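Local structure of tRNA delta(2)-isopentenylpyrophosphate transferase (Bacillus halodurans, 3EXA) at residues Glu3-Ile8 with Ser188-Val193; Asn28-Ser33 with Arg91-Phe96; Gln38-Met43 with Asp234-Gln239; Ile117-Asp122 with Ile168-Gly173. The protein probably transfers a dimethylallyl group from dimethylallyl diphosphate to N6 of the adenine beside the anticodon in tRNAs that read codons beginning with uridine. One frame throughout, in Å; residues are numbered along the deposited sequence.

Contact 1: Glu3-Ile8 with Ser188-Val193; sequences EKLVAI and SPYNLV
Leu-5 sets its CD2 methyl over one face of the Tyr-190 ring, offset toward the rim, in a CH-pi contact 4.1 Å from the centroid. CG of Leu-5 lies anti to the backbone N (chi1 171°), beside the carbonyl carbon. Glu-3 runs beside the tyrosine in the same direction: its CB packs 3.7 Å from Tyr-190 CD2, while its carboxylate is turned 65° from the ring plane. Water 1, in the plane of the ring, joins the two tips, 2.9 Å from Glu-3 OE1, to which it donates, and 2.8 Å from Tyr-190 OH. On the other face of the sheet Lys-4 lies alongside Asn-191, with its CG 3.7 Å from Asn-191 ND2. The backbones pair as parallel strands. Leu-5 bonds through both its amide and its carbonyl, giving N-H to Asn-191 O and accepting Val-193 N; Asn-191 N to Glu-3 O at 2.7 Å and Ala-7 N to Val-193 O extend the ladder at either end. Strand 4-9 has 94-98 along its other edge and leads straight into Gly-10 to Thr-17, predicted to bind ATP as the P-loop of this family. Helix 74-90 covers the Leu-5 and Tyr-190 face, where Ile-85 touches both side chains, and helix 294-317 covers the Val-6 and Val-193 face through Leu-309.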
loop_
_atom_site.group_PDB
_atom_site.type_symbol
_atom_site.label_atom_id
_atom_site.label_comp_id
_atom_site.label_asym_id
_atom_site.label_seq_id
_atom_site.Cartn_x
_atom_site.Cartn_y
_atom_site.Cartn_z
ATOM N N GLU A 3 0.638 -10.870 30.855
ATOM C CA GLU A 3 -0.253 -9.865 31.433
ATOM C C GLU A 3 -1.655 -10.479 31.474
ATOM O O GLU A 3 -2.099 -11.103 30.506
ATOM C CB GLU A 3 -0.304 -8.607 30.557
ATOM C CG GLU A 3 0.839 -7.619 30.725
ATOM C CD GLU A 3 0.743 -6.450 29.754
ATOM O OE1 GLU A 3 -0.378 -5.951 29.522
ATOM O OE2 GLU A 3 1.788 -6.016 29.224
ATOM N N LYS A 4 -2.346 -10.279 32.595
ATOM C CA LYS A 4 -3.694 -10.801 32.805
ATOM C C LYS A 4 -4.755 -9.837 32.288
ATOM O O LYS A 4 -4.645 -8.628 32.478
ATOM C CB LYS A 4 -3.939 -11.046 34.293
ATOM C CG LYS A 4 -3.057 -12.105 34.913
ATOM C CD LYS A 4 -3.349 -12.232 36.397
ATOM C CE LYS A 4 -2.401 -13.223 37.053
ATOM N NZ LYS A 4 -2.546 -13.253 38.540
ATOM N N LEU A 5 -5.789 -10.380 31.650
ATOM C CA LEU A 5 -6.866 -9.559 31.108
ATOM C C LEU A 5 -8.221 -10.245 31.197
ATOM O O LEU A 5 -8.408 -11.341 30.665
ATOM C CB LEU A 5 -6.575 -9.219 29.653
ATOM C CG LEU A 5 -7.684 -8.544 28.859
ATOM C CD1 LEU A 5 -8.194 -7.303 29.578
ATOM C CD2 LEU A 5 -7.131 -8.192 27.493
ATOM N N VAL A 6 -9.169 -9.598 31.868
ATOM C CA VAL A 6 -10.512 -10.154 31.989
ATOM C C VAL A 6 -11.423 -9.461 30.982
ATOM O O VAL A 6 -11.433 -8.235 30.903
ATOM C CB VAL A 6 -11.108 -9.940 33.407
ATOM C CG1 VAL A 6 -12.532 -10.495 33.450
ATOM C CG2 VAL A 6 -10.243 -10.626 34.464
ATOM N N ALA A 7 -12.174 -10.236 30.200
ATOM C CA ALA A 7 -13.094 -9.644 29.233
ATOM C C ALA A 7 -14.523 -10.051 29.559
ATOM O O ALA A 7 -14.796 -11.219 29.833
ATOM C CB ALA A 7 -12.738 -10.073 27.818
ATOM N N ILE A 8 -15.424 -9.073 29.563
ATOM C CA ILE A 8 -16.832 -9.317 29.831
ATOM C C ILE A 8 -17.561 -8.863 28.580
ATOM O O ILE A 8 -17.619 -7.676 28.274
ATOM C CB ILE A 8 -17.335 -8.504 31.039
ATOM C CG1 ILE A 8 -16.503 -8.837 32.271
ATOM C CG2 ILE A 8 -18.807 -8.809 31.298
ATOM C CD1 ILE A 8 -16.853 -8.007 33.476
ATOM N N SER A 188 -3.728 -15.597 21.730
ATOM C CA SER A 188 -3.713 -14.461 22.637
ATOM C C SER A 188 -2.445 -14.366 23.476
ATOM O O SER A 188 -2.003 -15.352 24.069
ATOM C CB SER A 188 -4.903 -14.517 23.589
ATOM O OG SER A 188 -4.896 -13.381 24.438
ATOM N N PRO A 189 -1.845 -13.168 23.541
ATOM C CA PRO A 189 -0.630 -12.964 24.324
ATOM C C PRO A 189 -0.940 -12.736 25.801
ATOM O O PRO A 189 -0.031 -12.714 26.625
ATOM C CB PRO A 189 -0.022 -11.725 23.684
ATOM C CG PRO A 189 -1.243 -10.917 23.378
ATOM C CD PRO A 189 -2.134 -11.973 22.728
ATOM N N TYR A 190 -2.215 -12.551 26.141
ATOM C CA TYR A 190 -2.594 -12.317 27.540
ATOM C C TYR A 190 -3.052 -13.584 28.275
ATOM O O TYR A 190 -3.340 -14.617 27.660
ATOM C CB TYR A 190 -3.740 -11.290 27.642
ATOM C CG TYR A 190 -3.468 -9.916 27.075
ATOM C CD1 TYR A 190 -3.925 -9.560 25.815
ATOM C CD2 TYR A 190 -2.747 -8.970 27.805
ATOM C CE1 TYR A 190 -3.673 -8.303 25.291
ATOM C CE2 TYR A 190 -2.484 -7.705 27.291
ATOM C CZ TYR A 190 -2.952 -7.376 26.028
ATOM O OH TYR A 190 -2.693 -6.129 25.503
ATOM N N ASN A 191 -3.093 -13.487 29.602
ATOM C CA ASN A 191 -3.596 -14.565 30.451
ATOM C C ASN A 191 -5.044 -14.099 30.484
ATOM O O ASN A 191 -5.463 -13.395 31.406
ATOM C CB ASN A 191 -2.985 -14.485 31.859
ATOM C CG ASN A 191 -3.597 -15.489 32.827
ATOM O OD1 ASN A 191 -4.665 -16.054 32.569
ATOM N ND2 ASN A 191 -2.931 -15.698 33.957
ATOM N N LEU A 192 -5.786 -14.456 29.443
ATOM C CA LEU A 192 -7.162 -14.026 29.315
ATOM C C LEU A 192 -8.234 -14.985 29.809
ATOM O O LEU A 192 -8.131 -16.208 29.676
ATOM C CB LEU A 192 -7.445 -13.648 27.856
ATOM C CG LEU A 192 -8.831 -13.086 27.480
ATOM C CD1 LEU A 192 -8.706 -12.242 26.241
ATOM C CD2 LEU A 192 -9.823 -14.220 27.243
ATOM N N VAL A 193 -9.256 -14.377 30.406
ATOM C CA VAL A 193 -10.438 -15.050 30.910
ATOM C C VAL A 193 -11.583 -14.225 30.315
ATOM O O VAL A 193 -11.736 -13.029 30.597
ATOM C CB VAL A 193 -10.512 -15.028 32.453
ATOM C CG1 VAL A 193 -11.828 -15.633 32.921
ATOM C CG2 VAL A 193 -9.351 -15.823 33.039
HETATM O O HOH W 1 -1.353 -4.481 27.258
#

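Contact 2: Asn28-Ser33 with Arg91-Phe96; sequences NGEVIS and RGRLPF
Strands 29-33 and 94-96, neighbours in the parallel sheet of the P-loop-type core, run 27° apart, Gly-29 pairing with Leu-94, Glu-30 with Pro-95 and Val-31 with Phe-96. Leu-94 N bonds to Asn-28 O, Glu-30 N to Leu-94 O at 3.0 Å, and Phe-96 N to Glu-30 O, nearly in line with the carbonyl. The last rung, Ile-32 N to Phe-96 O, is modelled too short for its length to be trusted. Phe-96 turns the edge of its ring to Gly-29, CD2 lying 4.2 Å from Gly-29 CA. Past the other face of the sheet, Glu-30 reaches out with an extended chain and meets two arginines, which flank Gly-92, where helix 74-90 ends in a Schellman motif. Arg-91 grips it side-on: Arg-91 NH2 bonds to Glu-30 OE1 at 2.8 Å on the syn side, and Arg-91 NE to Glu-30 OE2 at 3.0 Å from above the carboxylate plane, the two flat groups being 22° apart. Arg-93, its chain bent at chi2 (-83°), adds a salt bridge from NH1 to Glu-30 OE2, although the modelled separation is doubtfully short. Asn-28 crosses Arg-93 at about a right angle, its amide against CD, and water 2 accepts from Asn-28 ND2 and Arg-93 NE. The salt-bridge network with both arginines would favour the charged form of the buried Glu-30 and offset the cost of burying it.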
loop_
_atom_site.group_PDB
_atom_site.type_symbol
_atom_site.label_atom_id
_atom_site.label_comp_id
_atom_site.label_asym_id
_atom_site.label_seq_id
_atom_site.Cartn_x
_atom_site.Cartn_y
_atom_site.Cartn_z
ATOM N N ASN A 28 -9.794 -5.727 42.606
ATOM C CA ASN A 28 -8.954 -4.532 42.455
ATOM C C ASN A 28 -8.610 -4.256 40.993
ATOM O O ASN A 28 -7.440 -4.265 40.632
ATOM C CB ASN A 28 -7.655 -4.696 43.277
ATOM C CG ASN A 28 -6.816 -3.417 43.333
ATOM O OD1 ASN A 28 -7.328 -2.331 43.615
ATOM N ND2 ASN A 28 -5.519 -3.549 43.086
ATOM N N GLY A 29 -9.614 -3.996 40.157
ATOM C CA GLY A 29 -9.333 -3.748 38.754
ATOM C C GLY A 29 -9.840 -2.438 38.176
ATOM O O GLY A 29 -10.549 -1.693 38.849
ATOM N N GLU A 30 -9.459 -2.141 36.932
ATOM C CA GLU A 30 -9.911 -0.922 36.267
ATOM C C GLU A 30 -10.646 -1.342 35.003
ATOM O O GLU A 30 -10.344 -2.392 34.441
ATOM C CB GLU A 30 -8.730 -0.029 35.907
ATOM C CG GLU A 30 -7.789 0.215 37.060
ATOM C CD GLU A 30 -6.887 1.406 36.819
ATOM O OE1 GLU A 30 -6.580 1.700 35.646
ATOM O OE2 GLU A 30 -6.480 2.053 37.804
ATOM N N VAL A 31 -11.606 -0.544 34.541
ATOM C CA VAL A 31 -12.342 -0.947 33.347
ATOM C C VAL A 31 -11.975 -0.215 32.081
ATOM O O VAL A 31 -11.888 1.012 32.055
ATOM C CB VAL A 31 -13.877 -0.791 33.507
ATOM C CG1 VAL A 31 -14.567 -1.249 32.224
ATOM C CG2 VAL A 31 -14.384 -1.586 34.696
ATOM N N ILE A 32 -11.763 -0.973 31.017
ATOM C CA ILE A 32 -11.474 -0.366 29.732
ATOM C C ILE A 32 -12.738 -0.585 28.919
ATOM O O ILE A 32 -13.117 -1.731 28.649
ATOM C CB ILE A 32 -10.322 -1.041 29.007
ATOM C CG1 ILE A 32 -9.075 -1.043 29.895
ATOM C CG2 ILE A 32 -10.063 -0.303 27.701
ATOM C CD1 ILE A 32 -7.898 -1.749 29.265
ATOM N N SER A 33 -13.391 0.513 28.543
ATOM C CA SER A 33 -14.625 0.461 27.772
ATOM C C SER A 33 -14.358 -0.057 26.374
ATOM O O SER A 33 -13.535 0.498 25.649
ATOM C CB SER A 33 -15.264 1.847 27.682
ATOM O OG SER A 33 -16.424 1.804 26.856
ATOM N N ARG A 91 0.125 -0.406 37.887
ATOM C CA ARG A 91 -0.483 0.072 39.129
ATOM C C ARG A 91 -0.827 -1.084 40.045
ATOM O O ARG A 91 -1.272 -0.876 41.170
ATOM C CB ARG A 91 -1.766 0.860 38.850
ATOM C CG ARG A 91 -1.558 2.295 38.419
ATOM C CD ARG A 91 -2.897 3.014 38.281
ATOM N NE ARG A 91 -3.655 2.631 37.087
ATOM C CZ ARG A 91 -3.343 2.995 35.844
ATOM N NH1 ARG A 91 -2.279 3.751 35.619
ATOM N NH2 ARG A 91 -4.106 2.623 34.822
ATOM N N GLY A 92 -0.632 -2.305 39.552
ATOM C CA GLY A 92 -0.933 -3.487 40.340
ATOM C C GLY A 92 -2.417 -3.805 40.353
ATOM O O GLY A 92 -2.915 -4.436 41.281
ATOM N N ARG A 93 -3.116 -3.362 39.313
ATOM C CA ARG A 93 -4.548 -3.574 39.175
ATOM C C ARG A 93 -4.816 -4.552 38.046
ATOM O O ARG A 93 -3.947 -4.803 37.206
ATOM C CB ARG A 93 -5.237 -2.258 38.832
ATOM C CG ARG A 93 -4.942 -1.131 39.780
ATOM C CD ARG A 93 -5.832 -1.217 40.980
ATOM N NE ARG A 93 -5.727 -0.027 41.810
ATOM C CZ ARG A 93 -6.129 1.184 41.437
ATOM N NH1 ARG A 93 -6.662 1.368 40.239
ATOM N NH2 ARG A 93 -6.013 2.213 42.270
ATOM N N LEU A 94 -6.036 -5.079 38.014
ATOM C CA LEU A 94 -6.436 -6.019 36.976
ATOM C C LEU A 94 -7.293 -5.327 35.914
ATOM O O LEU A 94 -8.375 -4.811 36.212
ATOM C CB LEU A 94 -7.214 -7.176 37.601
ATOM C CG LEU A 94 -7.821 -8.178 36.625
ATOM C CD1 LEU A 94 -6.724 -8.823 35.795
ATOM C CD2 LEU A 94 -8.587 -9.215 37.404
ATOM N N PRO A 95 -6.819 -5.306 34.658
ATOM C CA PRO A 95 -7.556 -4.671 33.563
ATOM C C PRO A 95 -8.778 -5.455 33.095
ATOM O O PRO A 95 -8.712 -6.663 32.856
ATOM C CB PRO A 95 -6.500 -4.544 32.472
ATOM C CG PRO A 95 -5.707 -5.786 32.666
ATOM C CD PRO A 95 -5.528 -5.823 34.176
ATOM N N PHE A 96 -9.887 -4.733 32.958
ATOM C CA PHE A 96 -11.173 -5.279 32.533
ATOM C C PHE A 96 -11.634 -4.667 31.194
ATOM O O PHE A 96 -11.789 -3.450 31.081
ATOM C CB PHE A 96 -12.231 -4.976 33.612
ATOM C CG PHE A 96 -12.314 -6.003 34.719
ATOM C CD1 PHE A 96 -13.263 -7.026 34.665
ATOM C CD2 PHE A 96 -11.466 -5.937 35.821
ATOM C CE1 PHE A 96 -13.368 -7.975 35.691
ATOM C CE2 PHE A 96 -11.564 -6.881 36.851
ATOM C CZ PHE A 96 -12.522 -7.903 36.784
HETATM O O HOH W 2 -4.499 -0.911 44.514
#

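Contact 3: Gln38-Met43 with Asp234-Gln239; sequences QVYRGM and DCQSVQ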
loop_
_atom_site.group_PDB
_atom_site.type_symbol
_atom_site.label_atom_id
_atom_site.label_comp_id
_atom_site.label_asym_id
_atom_site.label_seq_id
_atom_site.Cartn_x
_atom_site.Cartn_y
_atom_site.Cartn_z
ATOM N N GLN A 38 -19.094 4.848 23.140
ATOM C CA GLN A 38 -18.870 5.509 24.418
ATOM C C GLN A 38 -17.767 6.554 24.335
ATOM O O GLN A 38 -17.610 7.354 25.256
ATOM C CB GLN A 38 -18.463 4.494 25.487
ATOM C CG GLN A 38 -19.453 3.382 25.736
ATOM C CD GLN A 38 -20.702 3.873 26.413
ATOM O OE1 GLN A 38 -21.428 4.701 25.866
ATOM N NE2 GLN A 38 -20.960 3.371 27.612
ATOM N N VAL A 39 -16.989 6.544 23.255
ATOM C CA VAL A 39 -15.894 7.505 23.136
ATOM C C VAL A 39 -16.362 8.913 22.815
ATOM O O VAL A 39 -15.729 9.886 23.227
ATOM C CB VAL A 39 -14.845 7.088 22.052
ATOM C CG1 VAL A 39 -14.461 5.613 22.223
ATOM C CG2 VAL A 39 -15.372 7.375 20.651
ATOM N N TYR A 40 -17.479 9.020 22.100
ATOM C CA TYR A 40 -18.009 10.322 21.689
ATOM C C TYR A 40 -18.686 11.112 22.793
ATOM O O TYR A 40 -19.711 10.700 23.327
ATOM C CB TYR A 40 -18.985 10.135 20.522
ATOM C CG TYR A 40 -18.338 9.546 19.288
ATOM C CD1 TYR A 40 -17.447 10.301 18.518
ATOM C CD2 TYR A 40 -18.588 8.238 18.908
ATOM C CE1 TYR A 40 -16.821 9.760 17.400
ATOM C CE2 TYR A 40 -17.968 7.685 17.795
ATOM C CZ TYR A 40 -17.089 8.448 17.047
ATOM O OH TYR A 40 -16.470 7.903 15.942
ATOM N N ARG A 41 -18.117 12.260 23.129
ATOM C CA ARG A 41 -18.702 13.089 24.166
ATOM C C ARG A 41 -19.875 13.914 23.667
ATOM O O ARG A 41 -19.901 14.349 22.515
ATOM C CB ARG A 41 -17.640 13.996 24.787
ATOM C CG ARG A 41 -16.502 14.312 23.874
ATOM C CD ARG A 41 -15.356 14.841 24.681
ATOM N NE ARG A 41 -14.122 14.757 23.917
ATOM C CZ ARG A 41 -12.929 15.098 24.386
ATOM N NH1 ARG A 41 -12.804 15.552 25.626
ATOM N NH2 ARG A 41 -11.860 14.981 23.611
ATOM N N GLY A 42 -20.847 14.114 24.555
ATOM C CA GLY A 42 -22.041 14.871 24.223
ATOM C C GLY A 42 -23.147 13.934 23.778
ATOM O O GLY A 42 -24.282 14.357 23.562
HETATM N N MSE A 43 -22.789 12.659 23.634
HETATM C CA MSE A 43 -23.706 11.603 23.224
HETATM C C MSE A 43 -23.790 10.634 24.394
HETATM O O MSE A 43 -23.152 9.583 24.394
HETATM C CB MSE A 43 -23.157 10.898 21.977
HETATM C CG MSE A 43 -23.223 11.766 20.716
HETATM SE SE MSE A 43 -22.185 11.158 19.197
HETATM C CE MSE A 43 -23.439 9.980 18.323
ATOM N N ASP A 234 -23.328 12.076 8.198
ATOM C CA ASP A 234 -22.513 11.084 7.502
ATOM C C ASP A 234 -21.196 10.768 8.226
ATOM O O ASP A 234 -20.172 10.460 7.598
ATOM C CB ASP A 234 -22.257 11.589 6.088
ATOM C CG ASP A 234 -23.543 11.777 5.322
ATOM O OD1 ASP A 234 -23.637 12.683 4.464
ATOM O OD2 ASP A 234 -24.471 10.992 5.592
ATOM N N CYS A 235 -21.235 10.842 9.552
ATOM C CA CYS A 235 -20.066 10.555 10.367
ATOM C C CYS A 235 -20.289 9.246 11.086
ATOM O O CYS A 235 -21.418 8.763 11.198
ATOM C CB CYS A 235 -19.833 11.649 11.408
ATOM S SG CYS A 235 -19.226 13.231 10.773
ATOM N N GLN A 236 -19.210 8.674 11.592
ATOM C CA GLN A 236 -19.319 7.420 12.310
ATOM C C GLN A 236 -20.338 7.551 13.445
ATOM O O GLN A 236 -21.306 6.786 13.524
ATOM C CB GLN A 236 -17.955 7.034 12.873
ATOM C CG GLN A 236 -17.925 5.672 13.505
ATOM C CD GLN A 236 -16.612 5.416 14.176
ATOM O OE1 GLN A 236 -15.553 5.657 13.598
ATOM N NE2 GLN A 236 -16.664 4.924 15.405
ATOM N N SER A 237 -20.116 8.540 14.305
ATOM C CA SER A 237 -20.978 8.812 15.456
ATOM C C SER A 237 -22.476 8.796 15.161
ATOM O O SER A 237 -23.255 8.143 15.854
ATOM C CB SER A 237 -20.644 10.183 16.037
ATOM O OG SER A 237 -21.079 11.207 15.142
ATOM N N VAL A 238 -22.860 9.546 14.137
ATOM C CA VAL A 238 -24.246 9.699 13.743
ATOM C C VAL A 238 -24.817 8.554 12.926
ATOM O O VAL A 238 -26.027 8.455 12.742
ATOM C CB VAL A 238 -24.402 11.027 12.983
ATOM C CG1 VAL A 238 -25.614 10.997 12.086
ATOM C CG2 VAL A 238 -24.508 12.159 13.974
ATOM N N GLN A 239 -23.949 7.687 12.439
ATOM C CA GLN A 239 -24.409 6.555 11.651
ATOM C C GLN A 239 -24.729 5.400 12.582
ATOM O O GLN A 239 -25.185 4.342 12.149
ATOM C CB GLN A 239 -23.333 6.143 10.637
ATOM C CG GLN A 239 -23.166 7.134 9.492
ATOM C CD GLN A 239 -21.917 6.889 8.648
ATOM O OE1 GLN A 239 -20.826 6.687 9.178
ATOM N NE2 GLN A 239 -22.074 6.929 7.329
#
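Ser-237 plants its CB squarely over the centre of the Tyr-40 ring, 3.8 Å from the centroid and 1° off the normal, a CH-pi contact. Val-39 CG2 sits over the centre of the opposite face, which leaves the ring clamped between two aliphatic carbons. Selenomethionine Met-43 approaches the same serine from beside the tyrosine. Its SE and, through the bend at chi3 (88°), its CE each lie 3.6 Å from Ser-237 CB. At the phenol end Gln-236 crosses at about a right angle, its amide turned 85° from the ring; NE2 lies in the ring plane, 3.0 Å from Tyr-40 OH, but the angle is wrong for a hydrogen bond. The polar ends are claimed by other partners: Tyr-40 OH bonds with Glu-70 O and Ser-237 OG with Pro-68 O. Gln-236 OE1 bonds with Phe-72 N and with His-125 of the second subunit. A type II beta turn runs from Tyr-40 to Met-43, with Gly-42 at its third position, and both end residues point toward 234-239. The arrangement joins two loops of an IPP transferase beside regions that probably meet the substrate tRNA: 35-38 runs into one, and 239-244 begins at the end of the other.

Contact 4: Ile117-Asp122 with Ile168-Gly173; sequences IRADED and IIKLTG
Ile-117 opens the contact with its CG2 methyl, which packs 3.8 Å from CD2 of Leu-171 as the two side chains cross. With CG1 anti to the carbonyl carbon (chi1 -66°), CG2 is the branch that meets the leucine. The CB of Arg-118 points away from 168-173, but its carbonyl O comes to 3.8 Å from the same Leu-171 CD2; its guanidinium turns forward within the segment to a salt bridge, NH2 to Glu-121 OE2, whose hydrogen bond is weak. Ala-119 follows, with its CA near both Leu-171 CD2 and Lys-170 NZ. At Asp-120 the lysine is closest. The chain of Lys-170 bends at chi2 and chi3, and its NZ lies 3.0 Å from Asp-120 N. Both are donors, so the approach is no bond. NZ also lies 3.5 Å from Asp-120 CB, yet 5.4 Å from OD1, so charge attraction to the carboxylate would act only at a distance. Water 3 donates to Asp-120 O and takes a weak bond from Lys-170 NZ. The carboxylate is engaged instead as N-cap, OD2 accepting from Asp-122 N at 2.9 Å from above its plane. Leu-171 O bonds to Arg-164 NH1 of the second subunit, and the backbones of Ile-117 and Ala-119 also bond to that subunit. The contact thus sets the loop leading into helix 121-133 against the C-terminal turn of helix 159-171, at a place where the two copies meet.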
loop_
_atom_site.group_PDB
_atom_site.type_symbol
_atom_site.label_atom_id
_atom_site.label_comp_id
_atom_site.label_asym_id
_atom_site.label_seq_id
_atom_site.Cartn_x
_atom_site.Cartn_y
_atom_site.Cartn_z
ATOM N N ILE A 117 -1.531 -1.877 3.534
ATOM C CA ILE A 117 -1.275 -2.787 2.425
ATOM C C ILE A 117 -0.688 -2.025 1.237
ATOM O O ILE A 117 -1.402 -1.311 0.534
ATOM C CB ILE A 117 -2.572 -3.509 1.965
ATOM C CG1 ILE A 117 -3.081 -4.450 3.066
ATOM C CG2 ILE A 117 -2.299 -4.304 0.697
ATOM C CD1 ILE A 117 -3.747 -3.752 4.250
ATOM N N ARG A 118 0.617 -2.176 1.024
ATOM C CA ARG A 118 1.300 -1.506 -0.082
ATOM C C ARG A 118 2.099 -2.494 -0.925
ATOM O O ARG A 118 2.586 -3.511 -0.427
ATOM C CB ARG A 118 2.234 -0.409 0.445
ATOM C CG ARG A 118 3.018 0.315 -0.646
ATOM C CD ARG A 118 3.905 1.412 -0.068
ATOM N NE ARG A 118 4.788 0.898 0.979
ATOM C CZ ARG A 118 5.798 0.056 0.771
ATOM N NH1 ARG A 118 6.540 -0.357 1.792
ATOM N NH2 ARG A 118 6.075 -0.366 -0.457
ATOM N N ALA A 119 2.227 -2.180 -2.207
ATOM C CA ALA A 119 2.961 -3.019 -3.144
ATOM C C ALA A 119 4.469 -2.787 -3.030
ATOM O O ALA A 119 4.945 -1.655 -3.111
ATOM C CB ALA A 119 2.492 -2.744 -4.572
ATOM N N ASP A 120 5.207 -3.878 -2.847
ATOM C CA ASP A 120 6.659 -3.838 -2.722
ATOM C C ASP A 120 7.276 -3.139 -3.938
ATOM O O ASP A 120 7.077 -3.571 -5.072
ATOM C CB ASP A 120 7.193 -5.271 -2.601
ATOM C CG ASP A 120 8.663 -5.326 -2.239
ATOM O OD1 ASP A 120 9.154 -6.429 -1.903
ATOM O OD2 ASP A 120 9.334 -4.272 -2.288
ATOM N N GLU A 121 8.016 -2.058 -3.699
ATOM C CA GLU A 121 8.653 -1.323 -4.786
ATOM C C GLU A 121 9.669 -2.194 -5.537
ATOM O O GLU A 121 10.010 -1.915 -6.689
ATOM C CB GLU A 121 9.351 -0.053 -4.259
ATOM C CG GLU A 121 10.455 -0.283 -3.219
ATOM C CD GLU A 121 9.913 -0.568 -1.824
ATOM O OE1 GLU A 121 10.682 -1.089 -0.980
ATOM O OE2 GLU A 121 8.726 -0.265 -1.566
ATOM N N ASP A 122 10.139 -3.256 -4.890
ATOM C CA ASP A 122 11.114 -4.141 -5.512
ATOM C C ASP A 122 10.516 -5.021 -6.604
ATOM O O ASP A 122 11.121 -5.197 -7.664
ATOM C CB ASP A 122 11.795 -5.021 -4.460
ATOM C CG ASP A 122 12.532 -4.210 -3.409
ATOM O OD1 ASP A 122 13.081 -3.138 -3.748
ATOM O OD2 ASP A 122 12.571 -4.651 -2.246
ATOM N N ILE A 168 -1.013 -6.235 -8.384
ATOM C CA ILE A 168 -2.240 -6.446 -7.630
ATOM C C ILE A 168 -2.371 -7.912 -7.229
ATOM O O ILE A 168 -2.783 -8.223 -6.109
ATOM C CB ILE A 168 -3.475 -6.028 -8.445
ATOM C CG1 ILE A 168 -3.514 -4.496 -8.569
ATOM C CG2 ILE A 168 -4.737 -6.562 -7.787
ATOM C CD1 ILE A 168 -4.711 -3.946 -9.350
ATOM N N ILE A 169 -2.001 -8.808 -8.142
ATOM C CA ILE A 169 -2.073 -10.250 -7.900
ATOM C C ILE A 169 -1.101 -10.655 -6.800
ATOM O O ILE A 169 -1.459 -11.400 -5.880
ATOM C CB ILE A 169 -1.766 -11.045 -9.202
ATOM C CG1 ILE A 169 -2.902 -10.822 -10.211
ATOM C CG2 ILE A 169 -1.581 -12.532 -8.891
ATOM C CD1 ILE A 169 -2.657 -11.394 -11.606
ATOM N N LYS A 170 0.127 -10.153 -6.894
ATOM C CA LYS A 170 1.158 -10.438 -5.903
ATOM C C LYS A 170 0.698 -9.983 -4.516
ATOM O O LYS A 170 1.164 -10.497 -3.505
ATOM C CB LYS A 170 2.464 -9.724 -6.272
ATOM C CG LYS A 170 3.635 -10.030 -5.335
ATOM C CD LYS A 170 4.418 -8.764 -4.970
ATOM C CE LYS A 170 3.572 -7.790 -4.140
ATOM N NZ LYS A 170 4.210 -6.447 -3.983
ATOM N N LEU A 171 -0.209 -9.012 -4.462
ATOM C CA LEU A 171 -0.697 -8.547 -3.172
ATOM C C LEU A 171 -1.544 -9.611 -2.493
ATOM O O LEU A 171 -1.410 -9.848 -1.295
ATOM C CB LEU A 171 -1.521 -7.274 -3.327
ATOM C CG LEU A 171 -0.731 -5.967 -3.297
ATOM C CD1 LEU A 171 -1.687 -4.807 -3.519
ATOM C CD2 LEU A 171 -0.020 -5.816 -1.955
ATOM N N THR A 172 -2.405 -10.262 -3.266
ATOM C CA THR A 172 -3.283 -11.289 -2.727
ATOM C C THR A 172 -2.625 -12.664 -2.624
ATOM O O THR A 172 -3.315 -13.679 -2.543
ATOM C CB THR A 172 -4.554 -11.422 -3.584
ATOM O OG1 THR A 172 -5.487 -12.285 -2.922
ATOM C CG2 THR A 172 -4.215 -12.003 -4.947
ATOM N N GLY A 173 -1.297 -12.693 -2.625
ATOM C CA GLY A 173 -0.589 -13.959 -2.536
ATOM C C GLY A 173 0.050 -14.199 -1.180
ATOM O O GLY A 173 -0.042 -13.364 -0.279
HETATM O O HOH W 3 4.495 -4.408 -6.765
#

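Overall arrangement
From the N terminus, residues 3-8 form an inner strand of the parallel sheet, and contact 1 closes only when 188-193 returns beside it. Contact 2 opens and closes within that span, putting 28-33 next to 91-96; strand 94-98 also borders 4-9, so contacts 1 and 2 touch and share one sheet. Contact 3 starts at 38-43, inside the span of contact 2, and ends at 234-239, crossing both; it ties the loop after strand 29-33 to one between later helices. Contact 4 follows contact 2, within the spans of contacts 1 and 3, and joins the loop entering helix 121-133 to the end of helix 159-171, its centre about 34 Å from that of contact 1.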